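Long-range contacts in DNA replication licensing factor MCM related protein (Thermoplasma acidophilum, PDB 4ME3), which probably binds single-stranded DNA through this zinc-containing N-terminal domain, as part of an ATP-driven replicative helicase of the MCM family: residues Ile17-Arg22 and Ala75-Val79; Gln91-Ile95 and Asn188-Ile193; Gly152-Val156 and Pro166-Asp170. All coordinates share one frame. Residues are numbered along the deposited sequence.

Contact 1 of 3, residues Ile17-Arg22 and Ala75-Val79; sequences IKDLWR and AGEEV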
# COMPACT_ATOMS: atom_id res chain seq x y z
N ILE A 17 -9.71 -15.38 -4.34
CA ILE A 17 -8.96 -14.27 -4.92
C ILE A 17 -7.50 -14.68 -5.07
O ILE A 17 -6.89 -14.43 -6.11
CB ILE A 17 -9.09 -12.99 -4.07
CG1 ILE A 17 -10.53 -12.47 -4.13
CG2 ILE A 17 -8.14 -11.92 -4.56
CD1 ILE A 17 -10.81 -11.31 -3.19
N LYS A 18 -6.95 -15.32 -4.05
CA LYS A 18 -5.57 -15.78 -4.10
C LYS A 18 -5.38 -16.83 -5.19
O LYS A 18 -4.37 -16.82 -5.90
CB LYS A 18 -5.13 -16.32 -2.74
CG LYS A 18 -5.01 -15.25 -1.67
CD LYS A 18 -4.77 -15.83 -0.29
CE LYS A 18 -3.35 -16.34 -0.12
NZ LYS A 18 -3.10 -16.83 1.26
N ASP A 19 -6.35 -17.72 -5.35
CA ASP A 19 -6.28 -18.73 -6.40
C ASP A 19 -6.24 -18.08 -7.77
O ASP A 19 -5.51 -18.53 -8.65
CB ASP A 19 -7.46 -19.71 -6.31
CG ASP A 19 -7.28 -20.75 -5.22
OD1 ASP A 19 -6.12 -21.00 -4.82
OD2 ASP A 19 -8.29 -21.33 -4.78
N LEU A 20 -7.02 -17.02 -7.95
CA LEU A 20 -7.03 -16.29 -9.22
C LEU A 20 -5.67 -15.65 -9.51
O LEU A 20 -5.18 -15.70 -10.64
CB LEU A 20 -8.14 -15.24 -9.21
CG LEU A 20 -9.56 -15.81 -9.34
CD1 LEU A 20 -10.60 -14.79 -8.91
CD2 LEU A 20 -9.82 -16.27 -10.76
N TRP A 21 -5.05 -15.05 -8.49
CA TRP A 21 -3.71 -14.49 -8.65
C TRP A 21 -2.71 -15.57 -9.01
O TRP A 21 -1.86 -15.38 -9.88
CB TRP A 21 -3.25 -13.79 -7.38
CG TRP A 21 -3.74 -12.39 -7.22
CD1 TRP A 21 -4.60 -11.92 -6.26
CD2 TRP A 21 -3.41 -11.26 -8.05
NE1 TRP A 21 -4.82 -10.57 -6.45
CE2 TRP A 21 -4.10 -10.15 -7.53
CE3 TRP A 21 -2.60 -11.09 -9.17
CZ2 TRP A 21 -4.00 -8.88 -8.10
CZ3 TRP A 21 -2.50 -9.83 -9.74
CH2 TRP A 21 -3.20 -8.74 -9.20
N ARG A 22 -2.79 -16.71 -8.33
CA ARG A 22 -1.84 -17.80 -8.56
C ARG A 22 -1.81 -18.22 -10.03
O ARG A 22 -0.74 -18.34 -10.62
CB ARG A 22 -2.18 -19.01 -7.68
CG ARG A 22 -1.84 -18.82 -6.22
CD ARG A 22 -1.88 -20.14 -5.46
NE ARG A 22 -1.77 -19.93 -4.02
CZ ARG A 22 -2.80 -19.70 -3.21
NH1 ARG A 22 -4.04 -19.66 -3.69
NH2 ARG A 22 -2.60 -19.52 -1.91
N ALA A 75 -4.11 -9.50 -1.42
CA ALA A 75 -4.17 -10.94 -1.70
C ALA A 75 -3.04 -11.35 -2.64
O ALA A 75 -2.40 -12.38 -2.44
CB ALA A 75 -5.52 -11.31 -2.29
N GLY A 76 -2.80 -10.54 -3.67
CA GLY A 76 -1.74 -10.82 -4.62
C GLY A 76 -0.38 -10.82 -3.94
O GLY A 76 0.46 -11.67 -4.20
N GLU A 77 -0.17 -9.84 -3.06
CA GLU A 77 1.08 -9.75 -2.32
C GLU A 77 1.30 -10.99 -1.44
O GLU A 77 2.41 -11.52 -1.38
CB GLU A 77 1.12 -8.45 -1.49
CG GLU A 77 1.27 -7.21 -2.36
CD GLU A 77 0.96 -5.90 -1.65
OE1 GLU A 77 0.47 -5.93 -0.50
OE2 GLU A 77 1.20 -4.83 -2.26
N GLU A 78 0.24 -11.46 -0.80
CA GLU A 78 0.32 -12.66 0.03
C GLU A 78 0.75 -13.88 -0.78
O GLU A 78 1.56 -14.68 -0.33
CB GLU A 78 -1.00 -12.94 0.73
CG GLU A 78 -1.32 -11.97 1.87
CD GLU A 78 -2.58 -12.34 2.62
OE1 GLU A 78 -2.99 -13.52 2.54
OE2 GLU A 78 -3.16 -11.46 3.28
N VAL A 79 0.19 -14.01 -1.98
CA VAL A 79 0.55 -15.12 -2.86
C VAL A 79 2.03 -15.08 -3.21
O VAL A 79 2.72 -16.10 -3.18
CB VAL A 79 -0.29 -15.12 -4.15
CG1 VAL A 79 0.30 -16.07 -5.18
CG2 VAL A 79 -1.73 -15.49 -3.84
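Helix 14-27 crosses helix 69-84 here at -61°, with the axes of the two short segments 8.8 Å apart. Gly76 lets the Trp21 indole lie directly on the backbone: its CA is 3.5 Å from the centroid of the Trp21 five-membered ring, 10° off the ring normal, a CH-pi contact, and a CB on Gly76 would clash with the indole. Trp21, with chi1 m and chi2 115°, lays one ring face over Gly76 while its NE1 donates to Tyr72 O. Ala75 CB sits 3.5 Å from Ile17 CG2. Lys18 (m, t, p, t) bends through chi3, bringing NZ to 3.6 Å from Glu78 OE1, a long salt bridge; the same NZ is hydrogen-bonded to Gln82. Arg22 packs its CG 3.6 Å from Val79 CG1, and its NH1 pairs with Asp19 OD1 at 2.7 Å, while NE forms a salt bridge with Asp83. Phe61 meets the indole edge-to-face. Such a crossing over glycine and alanine, edged by charged pairs, belongs to the helical bundle of the MCM N-terminal domain.

Contact 2 of 3, residues Gln91-Ile95 and Asn188-Ile193; sequences QRFNI and NLSEFI
Arg92 is the polar centre where loop 91-95 runs beside residues 188-193, which lead into strand 191-201. The touching parts run 6° apart end to end, with Arg92 CA 7.0 Å from Ser190 CA. The loop backbone passes from Arg92 (phi/psi -94/-50) to an extended Ile95 (-87/133); Glu191 (-104/129) to Ile193 are extended. The Arg92 side chain is straight (chi1 to chi3 t, chi4 176°). Glu191, CB toward the loop, folds back (m, m, chi3 -67°): Arg92 NE donates to Glu191 OE2 at 2.9 Å in a salt bridge, and Arg92 NH2 bonds weakly to the same OE2 at 3.1 Å and to Ser190 O at 3.3 Å. Leu189 O lies over one guanidinium face and accepts instead from Tyr155 OH; Ser190 OG is bonded to Arg186 O and Ala144 N. Asn142 ND2 donates to Gln91 O and Arg92 O, Tyr41 OH bonds Ile95 O, and backbone hydrogen bonds join Glu191 to Lys141 and Asn142, and Ile193 to Lys139, of strand 123-147. Ile95 (m, t) places CD1 4.0 Å from Ile193 CG2. An Arg-Glu salt bridge beside an apolar contact joins the loop after helix 69-84 to strand 191-201 of the MCM OB domain.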
# COMPACT_ATOMS: atom_id res chain seq x y z
N GLN A 91 9.20 -13.18 10.11
CA GLN A 91 8.17 -12.43 10.82
C GLN A 91 8.42 -10.93 10.70
O GLN A 91 7.50 -10.12 10.80
CB GLN A 91 8.10 -12.84 12.30
CG GLN A 91 9.39 -12.61 13.07
CD GLN A 91 9.22 -12.86 14.56
OE1 GLN A 91 8.12 -13.13 15.04
NE2 GLN A 91 10.32 -12.77 15.30
N ARG A 92 9.68 -10.56 10.47
CA ARG A 92 10.07 -9.16 10.34
C ARG A 92 10.08 -8.70 8.89
O ARG A 92 9.50 -7.67 8.56
CB ARG A 92 11.45 -8.94 10.95
CG ARG A 92 11.99 -7.54 10.70
CD ARG A 92 13.26 -7.28 11.51
NE ARG A 92 13.73 -5.91 11.35
CZ ARG A 92 14.77 -5.39 12.01
NH1 ARG A 92 15.45 -6.14 12.87
NH2 ARG A 92 15.12 -4.13 11.80
N PHE A 93 10.75 -9.47 8.04
CA PHE A 93 10.90 -9.10 6.64
C PHE A 93 9.82 -9.75 5.79
O PHE A 93 10.03 -10.82 5.22
CB PHE A 93 12.29 -9.50 6.13
CG PHE A 93 13.42 -8.88 6.89
CD1 PHE A 93 13.73 -7.54 6.72
CD2 PHE A 93 14.16 -9.63 7.79
CE1 PHE A 93 14.77 -6.96 7.43
CE2 PHE A 93 15.20 -9.06 8.50
CZ PHE A 93 15.50 -7.72 8.32
N ASN A 94 8.67 -9.09 5.71
CA ASN A 94 7.53 -9.62 4.97
C ASN A 94 6.81 -8.54 4.16
O ASN A 94 5.62 -8.67 3.87
CB ASN A 94 6.54 -10.29 5.92
CG ASN A 94 6.01 -9.34 6.97
OD1 ASN A 94 6.31 -8.14 6.97
ND2 ASN A 94 5.20 -9.87 7.88
N ILE A 95 7.54 -7.49 3.79
CA ILE A 95 6.96 -6.42 2.98
C ILE A 95 7.07 -6.73 1.49
O ILE A 95 8.13 -7.13 1.01
CB ILE A 95 7.66 -5.07 3.25
CG1 ILE A 95 7.49 -4.67 4.72
CG2 ILE A 95 7.12 -3.99 2.34
CD1 ILE A 95 8.28 -3.44 5.11
N ASN A 188 13.95 -0.41 16.91
CA ASN A 188 15.18 -0.86 16.27
C ASN A 188 15.07 -2.27 15.67
O ASN A 188 15.91 -2.67 14.87
CB ASN A 188 16.36 -0.79 17.25
CG ASN A 188 16.68 0.63 17.66
OD1 ASN A 188 16.22 1.59 17.03
ND2 ASN A 188 17.46 0.78 18.72
N LEU A 189 14.02 -3.00 16.05
CA LEU A 189 13.77 -4.33 15.50
C LEU A 189 12.59 -4.32 14.53
O LEU A 189 12.14 -5.36 14.06
CB LEU A 189 13.48 -5.32 16.63
CG LEU A 189 14.63 -5.59 17.60
CD1 LEU A 189 14.14 -6.37 18.80
CD2 LEU A 189 15.75 -6.33 16.89
N SER A 190 12.09 -3.12 14.23
CA SER A 190 10.94 -2.96 13.37
C SER A 190 11.38 -2.55 11.97
O SER A 190 12.52 -2.12 11.77
CB SER A 190 9.99 -1.91 13.94
OG SER A 190 9.58 -2.26 15.25
N GLU A 191 10.47 -2.69 11.01
CA GLU A 191 10.74 -2.24 9.65
C GLU A 191 10.01 -0.94 9.35
O GLU A 191 8.81 -0.82 9.59
CB GLU A 191 10.33 -3.32 8.65
CG GLU A 191 11.31 -4.48 8.57
CD GLU A 191 12.71 -4.02 8.24
OE1 GLU A 191 12.92 -3.53 7.10
OE2 GLU A 191 13.61 -4.14 9.11
N PHE A 192 10.75 0.03 8.84
CA PHE A 192 10.18 1.31 8.42
C PHE A 192 10.23 1.43 6.90
O PHE A 192 11.07 0.82 6.24
CB PHE A 192 10.98 2.47 9.01
CG PHE A 192 10.95 2.52 10.51
CD1 PHE A 192 11.84 1.77 11.25
CD2 PHE A 192 10.04 3.33 11.17
CE1 PHE A 192 11.83 1.82 12.63
CE2 PHE A 192 10.02 3.38 12.55
CZ PHE A 192 10.91 2.63 13.28
N ILE A 193 9.33 2.25 6.36
CA ILE A 193 9.36 2.59 4.95
C ILE A 193 9.35 4.10 4.77
O ILE A 193 8.84 4.83 5.62
CB ILE A 193 8.16 1.98 4.18
CG1 ILE A 193 6.84 2.49 4.77
CG2 ILE A 193 8.21 0.46 4.23
CD1 ILE A 193 5.62 2.07 3.97

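Contact 3 of 3, residues Gly152-Val156 and Pro166-Asp170; sequences GLTYV and PQVCD. With ZN (zinc ion), chain B.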
# COMPACT_ATOMS: atom_id res chain seq x y z
N GLY A 152 9.16 -12.43 24.09
CA GLY A 152 9.19 -12.77 22.68
C GLY A 152 8.66 -11.62 21.85
O GLY A 152 8.06 -10.69 22.38
N LEU A 153 8.87 -11.69 20.54
CA LEU A 153 8.46 -10.61 19.64
C LEU A 153 7.24 -10.96 18.81
O LEU A 153 7.23 -11.97 18.10
CB LEU A 153 9.61 -10.23 18.72
CG LEU A 153 10.86 -9.66 19.40
CD1 LEU A 153 11.96 -9.46 18.38
CD2 LEU A 153 10.53 -8.35 20.10
N THR A 154 6.22 -10.12 18.89
CA THR A 154 5.05 -10.21 18.04
C THR A 154 5.09 -9.05 17.06
O THR A 154 5.15 -7.89 17.47
CB THR A 154 3.75 -10.13 18.85
OG1 THR A 154 3.66 -11.26 19.73
CG2 THR A 154 2.53 -10.09 17.94
N TYR A 155 5.06 -9.35 15.77
CA TYR A 155 5.07 -8.31 14.75
C TYR A 155 3.66 -7.98 14.29
O TYR A 155 2.85 -8.88 14.07
CB TYR A 155 5.95 -8.72 13.57
CG TYR A 155 7.43 -8.52 13.80
CD1 TYR A 155 8.19 -9.47 14.45
CD2 TYR A 155 8.06 -7.36 13.37
CE1 TYR A 155 9.54 -9.28 14.67
CE2 TYR A 155 9.41 -7.16 13.59
CZ TYR A 155 10.15 -8.13 14.24
OH TYR A 155 11.49 -7.93 14.45
N VAL A 156 3.36 -6.69 14.17
CA VAL A 156 2.06 -6.25 13.71
C VAL A 156 2.22 -5.25 12.58
O VAL A 156 2.88 -4.22 12.74
CB VAL A 156 1.26 -5.58 14.84
CG1 VAL A 156 -0.13 -5.17 14.35
CG2 VAL A 156 1.14 -6.50 16.04
N PRO A 166 -0.61 -5.29 19.45
CA PRO A 166 -1.16 -6.65 19.52
C PRO A 166 -1.98 -6.87 20.79
O PRO A 166 -1.77 -6.17 21.78
CB PRO A 166 0.09 -7.53 19.53
CG PRO A 166 1.16 -6.67 20.11
CD PRO A 166 0.84 -5.26 19.72
N GLN A 167 -2.89 -7.83 20.74
CA GLN A 167 -3.70 -8.17 21.91
C GLN A 167 -3.15 -9.43 22.56
O GLN A 167 -3.11 -9.54 23.79
CB GLN A 167 -5.15 -8.39 21.50
CG GLN A 167 -6.14 -8.20 22.63
CD GLN A 167 -6.37 -6.73 22.96
OE1 GLN A 167 -6.21 -6.31 24.11
NE2 GLN A 167 -6.75 -5.95 21.96
N VAL A 168 -2.73 -10.38 21.73
CA VAL A 168 -2.22 -11.66 22.21
C VAL A 168 -0.79 -11.89 21.71
O VAL A 168 -0.45 -11.52 20.59
CB VAL A 168 -3.11 -12.83 21.74
CG1 VAL A 168 -3.29 -12.79 20.23
CG2 VAL A 168 -2.54 -14.17 22.17
N CYS A 169 0.03 -12.51 22.55
CA CYS A 169 1.42 -12.79 22.21
C CYS A 169 1.52 -13.98 21.25
O CYS A 169 0.91 -15.03 21.50
CB CYS A 169 2.24 -13.06 23.48
SG CYS A 169 3.97 -13.50 23.19
N ASP A 170 2.27 -13.83 20.17
CA ASP A 170 2.44 -14.89 19.19
C ASP A 170 3.32 -16.03 19.71
O ASP A 170 3.35 -17.11 19.12
CB ASP A 170 3.06 -14.35 17.90
CG ASP A 170 2.05 -13.67 17.00
OD1 ASP A 170 0.83 -13.83 17.24
OD2 ASP A 170 2.47 -12.99 16.04
ZN ZN B . 4.60 -13.75 25.45
O HOH W 1 5.03 -12.29 15.26
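This contact belongs to the zinc-binding subdomain of the MCM N-terminal domain, a Cys4 site built from two CxxC pairs, Cys147 with Cys150 and Cys169 with Cys172. Strand 153-157 follows the first pair and pairs antiparallel with strand 123-147; the loop 166-170 returns alongside it and brings in Cys169, first cysteine of the second pair. Gly152 leads from the first pair into the strand, where the side chains alternate. Leu153 points its CB away from the loop; its side chain packs on Leu189. Thr154 is the central residue: its CB points toward the loop, and with chi1 m its OG1 accepts a hydrogen bond from Asp170 N, 3.0 Å away and almost linear at 179°. That bond is made by the residue directly after the zinc ligand Cys169, whose CA is 3.7 Å from Thr154 OG1. Thr154 CG2 meanwhile touches Pro166 CB at 3.9 Å and Asp170 OD2 at 3.5 Å. Tyr155 turns its CB away, and its OH is bonded to Leu189 O. Its backbone nevertheless reaches the loop through a water, which accepts from Tyr155 N at 3.0 Å and donates to Asp170 OD2 at 2.8 Å. Val156 again faces the loop, setting CG2 3.8 Å from Pro166 CB in an apolar contact; Pro166 also packs on Phe145 and Phe183. Strand and loop thus meet at two places, Asp170 and Pro166; between these in sequence, Cys169, with chi1 t, places SG 2.4 Å from the zinc ion.

The three contacts run from the helical part of the domain to its zinc end. Contact 1 touches neither of the others: its centre lies about 22 Å from that of contact 2 and about 25 Å from that of contact 3, with nearest atoms about 7 and 12 Å apart. Contacts 2 and 3, with centres about 14 Å apart, touch directly. Tyr155 OH of contact 3 lies 2.7 Å from Leu189 O of contact 2, a probable hydrogen bond, and 3.5 Å from Arg92 CD. Both are linked to strand 123-147. Contact 3 supplies a zinc ligand, whereas the Leu189 side chain of contact 2 remains about 14 Å from the ion.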